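Local coordinates for protein SCO1, mitochondrial (Saccharomyces cerevisiae, PDB 2B7K), which is needed for the accumulation of cytochrome c oxidase subunits 1 and 2 and is thought to carry or insert copper for that enzyme, at residues G22-E27 / N32-K37; P81-C86 / E98-F103; P18-P23 / G155-A160. One frame throughout, in Å; residues are numbered along the deposited sequence.

Contact 1. Residues G22-E27 / N32-K37; sequences GPFHLE and NEFTEK
Gly22 O lies 3.6 Å from Glu36 CB, beyond the paired part of the 25-28/33-35 beta hairpin. The Glu36 chain, bent at chi2 (-67°), doubles back past Pro23 CA to put OE1 3.0 Å from Phe24 N; this hydrogen bond meets the carboxylate on its anti side, 29° out of plane. Phe24 CG sits between its own N and carbonyl carbon (chi1 65°), which lays the ring under the start of the 3-10 turn, with Glu36 N 3.7 Å above the ring centre. Its CE1 also touches the edge of the Phe34 ring. His25 and Thr35 form a non-hydrogen-bonded pair and lie side by side, ND1 against CG2, while the side chain of Glu33 runs across that of His25, its carboxyl carbon CD beside CE1. Leu26 and Phe34 are the hydrogen-bonded pair: Leu26 N reaches Phe34 O at 2.8 Å, and Phe34 N returns to Leu26 O at 3.0 Å. Glu27 CA ends the row with a CA-H...O contact to Asn32 O. Strand 33-35 forms one border of the sheet; Leu26 and Phe34 face strands 108-111 and 80-85, whereas His25 rests on Glu116 of helix 114-123.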
# COMPACT_ATOMS: atom_id res chain seq x y z
N GLY A 22 8.24 -9.66 2.88
CA GLY A 22 9.31 -10.53 2.44
C GLY A 22 9.67 -10.16 1.02
O GLY A 22 9.07 -9.26 0.44
N PRO A 23 10.65 -10.85 0.42
CA PRO A 23 11.04 -10.54 -0.96
C PRO A 23 9.93 -10.70 -1.99
O PRO A 23 9.15 -11.65 -1.96
CB PRO A 23 12.20 -11.50 -1.21
CG PRO A 23 11.89 -12.66 -0.32
CD PRO A 23 11.43 -11.98 0.95
N PHE A 24 9.86 -9.73 -2.90
CA PHE A 24 8.90 -9.75 -3.99
C PHE A 24 9.51 -8.97 -5.14
O PHE A 24 10.41 -8.15 -4.93
CB PHE A 24 7.53 -9.18 -3.57
CG PHE A 24 7.54 -7.72 -3.22
CD1 PHE A 24 7.50 -6.75 -4.21
CD2 PHE A 24 7.52 -7.32 -1.88
CE1 PHE A 24 7.45 -5.39 -3.88
CE2 PHE A 24 7.47 -5.96 -1.55
CZ PHE A 24 7.43 -5.00 -2.55
N HIS A 25 9.03 -9.23 -6.35
CA HIS A 25 9.56 -8.59 -7.55
C HIS A 25 8.39 -8.22 -8.45
O HIS A 25 7.73 -9.10 -9.01
CB HIS A 25 10.47 -9.59 -8.27
CG HIS A 25 11.31 -8.98 -9.35
ND1 HIS A 25 12.56 -8.45 -9.11
CD2 HIS A 25 11.08 -8.81 -10.68
CE1 HIS A 25 13.06 -7.98 -10.24
NE2 HIS A 25 12.18 -8.19 -11.21
N LEU A 26 8.12 -6.93 -8.60
CA LEU A 26 7.01 -6.47 -9.43
C LEU A 26 7.49 -5.34 -10.33
O LEU A 26 8.69 -5.12 -10.48
CB LEU A 26 5.87 -5.95 -8.54
CG LEU A 26 5.29 -6.96 -7.53
CD1 LEU A 26 4.49 -6.23 -6.46
CD2 LEU A 26 4.42 -7.97 -8.27
N GLU A 27 6.54 -4.63 -10.95
CA GLU A 27 6.86 -3.48 -11.79
C GLU A 27 5.87 -2.40 -11.40
O GLU A 27 4.74 -2.71 -11.02
CB GLU A 27 6.69 -3.82 -13.27
CG GLU A 27 5.26 -4.17 -13.67
CD GLU A 27 5.08 -4.34 -15.18
OE1 GLU A 27 4.03 -4.88 -15.58
OE2 GLU A 27 5.98 -3.94 -15.95
N ASN A 32 8.84 0.48 -14.29
CA ASN A 32 10.07 0.35 -13.52
C ASN A 32 10.01 -0.82 -12.55
O ASN A 32 8.97 -1.12 -11.98
CB ASN A 32 10.35 1.62 -12.71
CG ASN A 32 10.37 2.86 -13.56
OD1 ASN A 32 11.07 2.94 -14.57
ND2 ASN A 32 9.58 3.86 -13.17
N GLU A 33 11.15 -1.48 -12.37
CA GLU A 33 11.22 -2.60 -11.44
C GLU A 33 10.96 -2.09 -10.03
O GLU A 33 11.39 -0.99 -9.67
CB GLU A 33 12.60 -3.26 -11.51
CG GLU A 33 12.79 -4.42 -10.55
CD GLU A 33 14.23 -4.89 -10.48
OE1 GLU A 33 14.83 -5.16 -11.54
OE2 GLU A 33 14.78 -4.99 -9.35
N PHE A 34 10.25 -2.87 -9.23
CA PHE A 34 9.97 -2.50 -7.85
C PHE A 34 10.01 -3.79 -7.03
O PHE A 34 9.20 -4.69 -7.24
CB PHE A 34 8.59 -1.85 -7.73
CG PHE A 34 8.37 -1.11 -6.44
CD1 PHE A 34 8.45 0.28 -6.41
CD2 PHE A 34 8.13 -1.80 -5.26
CE1 PHE A 34 8.30 0.98 -5.21
CE2 PHE A 34 7.98 -1.11 -4.05
CZ PHE A 34 8.06 0.28 -4.03
N THR A 35 10.96 -3.88 -6.10
CA THR A 35 11.09 -5.06 -5.26
C THR A 35 11.02 -4.65 -3.81
O THR A 35 10.84 -3.46 -3.51
CB THR A 35 12.43 -5.78 -5.51
OG1 THR A 35 13.50 -4.97 -5.01
CG2 THR A 35 12.64 -6.02 -7.00
N GLU A 36 11.18 -5.60 -2.89
CA GLU A 36 11.12 -5.26 -1.48
C GLU A 36 12.24 -4.31 -1.10
O GLU A 36 12.16 -3.63 -0.08
CB GLU A 36 11.17 -6.52 -0.60
CG GLU A 36 12.54 -7.15 -0.40
CD GLU A 36 13.13 -7.74 -1.66
OE1 GLU A 36 12.35 -8.11 -2.57
OE2 GLU A 36 14.37 -7.84 -1.74
N LYS A 37 13.27 -4.24 -1.94
CA LYS A 37 14.40 -3.35 -1.69
C LYS A 37 13.97 -1.88 -1.82
O LYS A 37 14.61 -0.99 -1.25
CB LYS A 37 15.53 -3.64 -2.68
CG LYS A 37 16.02 -5.07 -2.64
CD LYS A 37 16.49 -5.47 -1.25
CE LYS A 37 17.73 -4.70 -0.84
NZ LYS A 37 18.88 -4.98 -1.73

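Contact 2. Residues P81-C86 / E98-F103; sequences PLFITC and EYLSDF
Phe83 and Tyr99 each carry CG anti to the backbone N (chi1 177° and -180°), which sends one ring out from strand 80-85 and the other back from helix 93-100 until they meet. They join the first two elements of a beta-alpha-beta unit, strand 80-85, helix 93-100 and strand 108-111, within the thioredoxin-like fold of the SCO family. The rings approach obliquely, with centroids 5.8 Å apart and planes at 34°. Contact is made at one corner: CE1 and CZ of Phe83 reach CE2 of Tyr99, and the two side chains cross at about a right angle. Leu100, the next residue, meets the same phenylalanine ring with a methyl, nearer its CD1 side. The interface is therefore wholly apolar, one strand residue being received by two consecutive residues, Tyr99 and Leu100, and the two backbones stay well apart, with Phe83 CA and Leu100 CA 8.9 Å from each other. Behind the tyrosine, Phe103 returns through a type I turn from Leu100, and its CE1 lies 3.9 Å above the Tyr99 ring plane, toward the rim. Tyr99 also packs on Pro58 and Leu61 of helix 56-75, and its side chain comes about 4 Å, between nearest atoms, from that of Cys57, a probable copper ligand by similarity, which places the tyrosine end of the contact beside the likely metal site. On the Leu100 side, the touching atom is CD2, 4.2 Å from Phe83 CD1.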
# COMPACT_ATOMS: atom_id res chain seq x y z
N PRO A 81 3.05 5.45 -0.68
CA PRO A 81 1.82 4.67 -0.85
C PRO A 81 1.89 3.77 -2.07
O PRO A 81 2.23 4.22 -3.17
CB PRO A 81 0.75 5.74 -0.96
CG PRO A 81 1.46 6.84 -1.66
CD PRO A 81 2.85 6.85 -1.07
N LEU A 82 1.55 2.50 -1.86
CA LEU A 82 1.61 1.52 -2.94
C LEU A 82 0.30 0.76 -3.07
O LEU A 82 -0.25 0.28 -2.08
CB LEU A 82 2.74 0.51 -2.66
CG LEU A 82 4.13 1.13 -2.46
CD1 LEU A 82 5.10 0.07 -1.93
CD2 LEU A 82 4.62 1.70 -3.78
N PHE A 83 -0.20 0.66 -4.30
CA PHE A 83 -1.41 -0.09 -4.59
C PHE A 83 -0.98 -1.32 -5.37
O PHE A 83 -0.52 -1.21 -6.51
CB PHE A 83 -2.38 0.74 -5.45
CG PHE A 83 -3.63 -0.01 -5.84
CD1 PHE A 83 -3.93 -0.23 -7.18
CD2 PHE A 83 -4.51 -0.48 -4.87
CE1 PHE A 83 -5.10 -0.92 -7.55
CE2 PHE A 83 -5.68 -1.17 -5.22
CZ PHE A 83 -5.98 -1.39 -6.56
N ILE A 84 -1.10 -2.49 -4.76
CA ILE A 84 -0.70 -3.72 -5.44
C ILE A 84 -1.94 -4.47 -5.89
O ILE A 84 -2.82 -4.79 -5.09
CB ILE A 84 0.13 -4.63 -4.51
CG1 ILE A 84 1.36 -3.87 -4.00
CG2 ILE A 84 0.57 -5.88 -5.27
CD1 ILE A 84 2.29 -4.71 -3.14
N THR A 85 -2.02 -4.76 -7.19
CA THR A 85 -3.17 -5.47 -7.70
C THR A 85 -3.09 -6.97 -7.42
O THR A 85 -2.00 -7.54 -7.33
CB THR A 85 -3.33 -5.29 -9.23
OG1 THR A 85 -4.55 -5.93 -9.67
CG2 THR A 85 -2.15 -5.91 -9.98
N CYS A 86 -4.29 -7.53 -7.20
CA CYS A 86 -4.43 -8.97 -7.01
C CYS A 86 -5.05 -9.63 -8.25
O CYS A 86 -5.41 -10.77 -8.23
CB CYS A 86 -5.30 -9.26 -5.79
SG CYS A 86 -4.57 -8.73 -4.22
N GLU A 98 -4.79 4.50 -15.34
CA GLU A 98 -6.10 5.10 -15.54
C GLU A 98 -6.95 5.02 -14.28
O GLU A 98 -7.61 5.99 -13.91
CB GLU A 98 -6.83 4.44 -16.71
CG GLU A 98 -8.23 4.99 -16.93
CD GLU A 98 -8.84 4.56 -18.25
OE1 GLU A 98 -10.05 4.81 -18.45
OE2 GLU A 98 -8.11 3.99 -19.09
N TYR A 99 -6.94 3.87 -13.63
CA TYR A 99 -7.71 3.68 -12.40
C TYR A 99 -7.25 4.65 -11.31
O TYR A 99 -8.07 5.30 -10.65
CB TYR A 99 -7.55 2.25 -11.89
CG TYR A 99 -8.32 1.94 -10.63
CD1 TYR A 99 -9.71 1.95 -10.61
CD2 TYR A 99 -7.65 1.62 -9.44
CE1 TYR A 99 -10.43 1.64 -9.45
CE2 TYR A 99 -8.35 1.31 -8.27
CZ TYR A 99 -9.74 1.32 -8.29
OH TYR A 99 -10.44 0.97 -7.15
N LEU A 100 -5.94 4.75 -11.12
CA LEU A 100 -5.40 5.62 -10.08
C LEU A 100 -5.47 7.11 -10.37
O LEU A 100 -5.28 7.93 -9.47
CB LEU A 100 -3.96 5.22 -9.74
CG LEU A 100 -3.81 3.85 -9.06
CD1 LEU A 100 -2.33 3.56 -8.79
CD2 LEU A 100 -4.60 3.83 -7.74
N SER A 101 -5.76 7.48 -11.62
CA SER A 101 -5.85 8.89 -11.99
C SER A 101 -6.98 9.57 -11.21
O SER A 101 -7.02 10.80 -11.11
CB SER A 101 -6.07 9.04 -13.50
OG SER A 101 -7.33 8.53 -13.90
N ASP A 102 -7.89 8.76 -10.66
CA ASP A 102 -9.01 9.29 -9.89
C ASP A 102 -8.71 9.37 -8.40
O ASP A 102 -9.59 9.71 -7.60
CB ASP A 102 -10.26 8.44 -10.14
CG ASP A 102 -10.85 8.67 -11.52
OD1 ASP A 102 -11.60 7.79 -12.00
OD2 ASP A 102 -10.56 9.72 -12.12
N PHE A 103 -7.47 9.06 -8.02
CA PHE A 103 -7.09 9.10 -6.61
C PHE A 103 -5.83 9.93 -6.35
O PHE A 103 -5.29 10.56 -7.26
CB PHE A 103 -6.91 7.67 -6.09
CG PHE A 103 -8.14 6.81 -6.25
CD1 PHE A 103 -8.28 5.96 -7.34
CD2 PHE A 103 -9.17 6.88 -5.32
CE1 PHE A 103 -9.43 5.18 -7.50
CE2 PHE A 103 -10.33 6.11 -5.47
CZ PHE A 103 -10.45 5.26 -6.57

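Contact 3. Residues P18-P23 / G155-A160; sequences PSLGGP and GQFVDA
The loop that leads into strand 25-28 lies against the beginning of strand 157-161, an outermost strand of the central sheet, and Leu20 and Phe157 are the residues that meet there. Their side chains run side by side and point the same way. Leu20 CD2 stands over the middle of the Phe157 ring, 4.0 Å from its centroid and 13° off the normal, a clear CH-pi contact. Phe157 CG is anti to its backbone N (chi1 172°), which turns the ring toward the loop and presents that face to the leucine. The opposite face is taken by Asp159 N, 3.8 Å above the plane, while Ala160 CB lies at the edge, in plane. Pro18 adds a smaller touch at CD2 and CE2, through its carbonyl O and ring CG. That same Pro18 O accepts a hydrogen bond from Leu20 N at 2.7 Å, closing an inverse gamma turn centred on Ser19 that brings Pro18 and Leu20 to the ring together.

The polar links across the contact are carried by water. One molecule accepts from Phe157 N at 2.8 Å and lies within hydrogen-bonding distance of Leu20 O, 3.1 Å away, and of Gln156 OE1. A second lies 3.1 Å from Gly155 O, with a weak, longer link to Leu20 O. Tyr149 of strand 148-151 touches both Leu20 and Phe157; farther along, Val158 and Asp159 form a classic beta bulge opposite Leu150. Since direct contact is made mainly by apolar side chains and the backbones are linked through water, the loop is laid on the strand without extending the sheet: the leucine methyl over the Phe157 ring supplies the apolar grip, and Leu20 O reaches Phe157 N and the polar groups just before the strand through solvent.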
# COMPACT_ATOMS: atom_id res chain seq x y z
N PRO A 18 2.20 -10.85 13.17
CA PRO A 18 2.44 -11.85 12.13
C PRO A 18 3.60 -11.44 11.22
O PRO A 18 3.74 -10.27 10.87
CB PRO A 18 1.10 -11.92 11.40
CG PRO A 18 0.52 -10.56 11.61
CD PRO A 18 0.84 -10.29 13.06
N SER A 19 4.44 -12.41 10.87
CA SER A 19 5.61 -12.18 10.03
C SER A 19 5.23 -11.89 8.58
O SER A 19 5.52 -12.69 7.68
CB SER A 19 6.55 -13.39 10.10
OG SER A 19 7.74 -13.16 9.37
N LEU A 20 4.60 -10.75 8.35
CA LEU A 20 4.18 -10.35 7.01
C LEU A 20 5.31 -9.68 6.25
O LEU A 20 6.25 -9.15 6.84
CB LEU A 20 2.99 -9.39 7.10
CG LEU A 20 1.60 -10.03 7.24
CD1 LEU A 20 1.62 -11.15 8.25
CD2 LEU A 20 0.60 -8.95 7.62
N GLY A 21 5.21 -9.71 4.92
CA GLY A 21 6.24 -9.11 4.10
C GLY A 21 7.32 -10.11 3.72
O GLY A 21 7.33 -11.25 4.19
N GLY A 22 8.24 -9.66 2.88
CA GLY A 22 9.31 -10.53 2.44
C GLY A 22 9.67 -10.16 1.02
O GLY A 22 9.07 -9.26 0.44
N PRO A 23 10.65 -10.85 0.42
CA PRO A 23 11.04 -10.54 -0.96
C PRO A 23 9.93 -10.70 -1.99
O PRO A 23 9.15 -11.65 -1.96
CB PRO A 23 12.20 -11.50 -1.21
CG PRO A 23 11.89 -12.66 -0.32
CD PRO A 23 11.43 -11.98 0.95
N GLY A 155 11.98 -1.99 6.03
CA GLY A 155 11.16 -2.94 5.29
C GLY A 155 10.39 -3.92 6.16
O GLY A 155 9.91 -4.94 5.66
N GLN A 156 10.27 -3.62 7.44
CA GLN A 156 9.57 -4.49 8.37
C GLN A 156 8.13 -4.07 8.61
O GLN A 156 7.82 -2.88 8.65
CB GLN A 156 10.31 -4.53 9.71
CG GLN A 156 11.76 -4.96 9.60
CD GLN A 156 11.90 -6.29 8.88
OE1 GLN A 156 11.40 -7.31 9.35
NE2 GLN A 156 12.58 -6.28 7.74
N PHE A 157 7.26 -5.06 8.76
CA PHE A 157 5.85 -4.81 9.02
C PHE A 157 5.71 -4.29 10.44
O PHE A 157 6.21 -4.90 11.38
CB PHE A 157 5.05 -6.11 8.88
CG PHE A 157 3.62 -6.00 9.31
CD1 PHE A 157 2.70 -5.29 8.53
CD2 PHE A 157 3.18 -6.61 10.48
CE1 PHE A 157 1.36 -5.20 8.92
CE2 PHE A 157 1.84 -6.53 10.87
CZ PHE A 157 0.93 -5.82 10.09
N VAL A 158 5.04 -3.16 10.60
CA VAL A 158 4.87 -2.61 11.93
C VAL A 158 3.41 -2.51 12.35
O VAL A 158 3.11 -2.48 13.54
CB VAL A 158 5.52 -1.22 12.06
CG1 VAL A 158 7.02 -1.35 11.96
CG2 VAL A 158 5.00 -0.29 10.98
N ASP A 159 2.50 -2.47 11.38
CA ASP A 159 1.08 -2.38 11.72
C ASP A 159 0.16 -2.46 10.52
O ASP A 159 0.53 -2.11 9.40
CB ASP A 159 0.83 -1.07 12.48
CG ASP A 159 -0.55 -1.00 13.08
OD1 ASP A 159 -0.95 -1.95 13.79
OD2 ASP A 159 -1.25 0.02 12.86
N ALA A 160 -1.06 -2.95 10.75
CA ALA A 160 -2.06 -3.06 9.70
C ALA A 160 -3.24 -2.21 10.12
O ALA A 160 -3.68 -2.26 11.27
CB ALA A 160 -2.49 -4.50 9.52
O HOH W 1 8.18 -7.75 8.76
O HOH W 2 9.22 -7.94 5.76

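Contact 2 is buried, contact 1 partly buried and contact 3 at the surface, and the chemistry follows: apolar side chains alone in contact 2, backbone pairing and a carboxylate-to-amide bond in contact 1, waters beside a CH-pi touch in contact 3. All three reach the same sheet. The segments of contacts 1 and 2 pack together through other residues than Phe83: Phe34 CZ lies 3.6 Å from Leu82 CD1, and Leu26 packs on Ile84. Contacts 1 and 3 share Gly22 and Pro23, so the N-terminal segment passes from one outermost strand, 157-161, to pair with the other, 33-35. Contacts 2 and 3 lie on opposite sides of the chain's centre and do not touch.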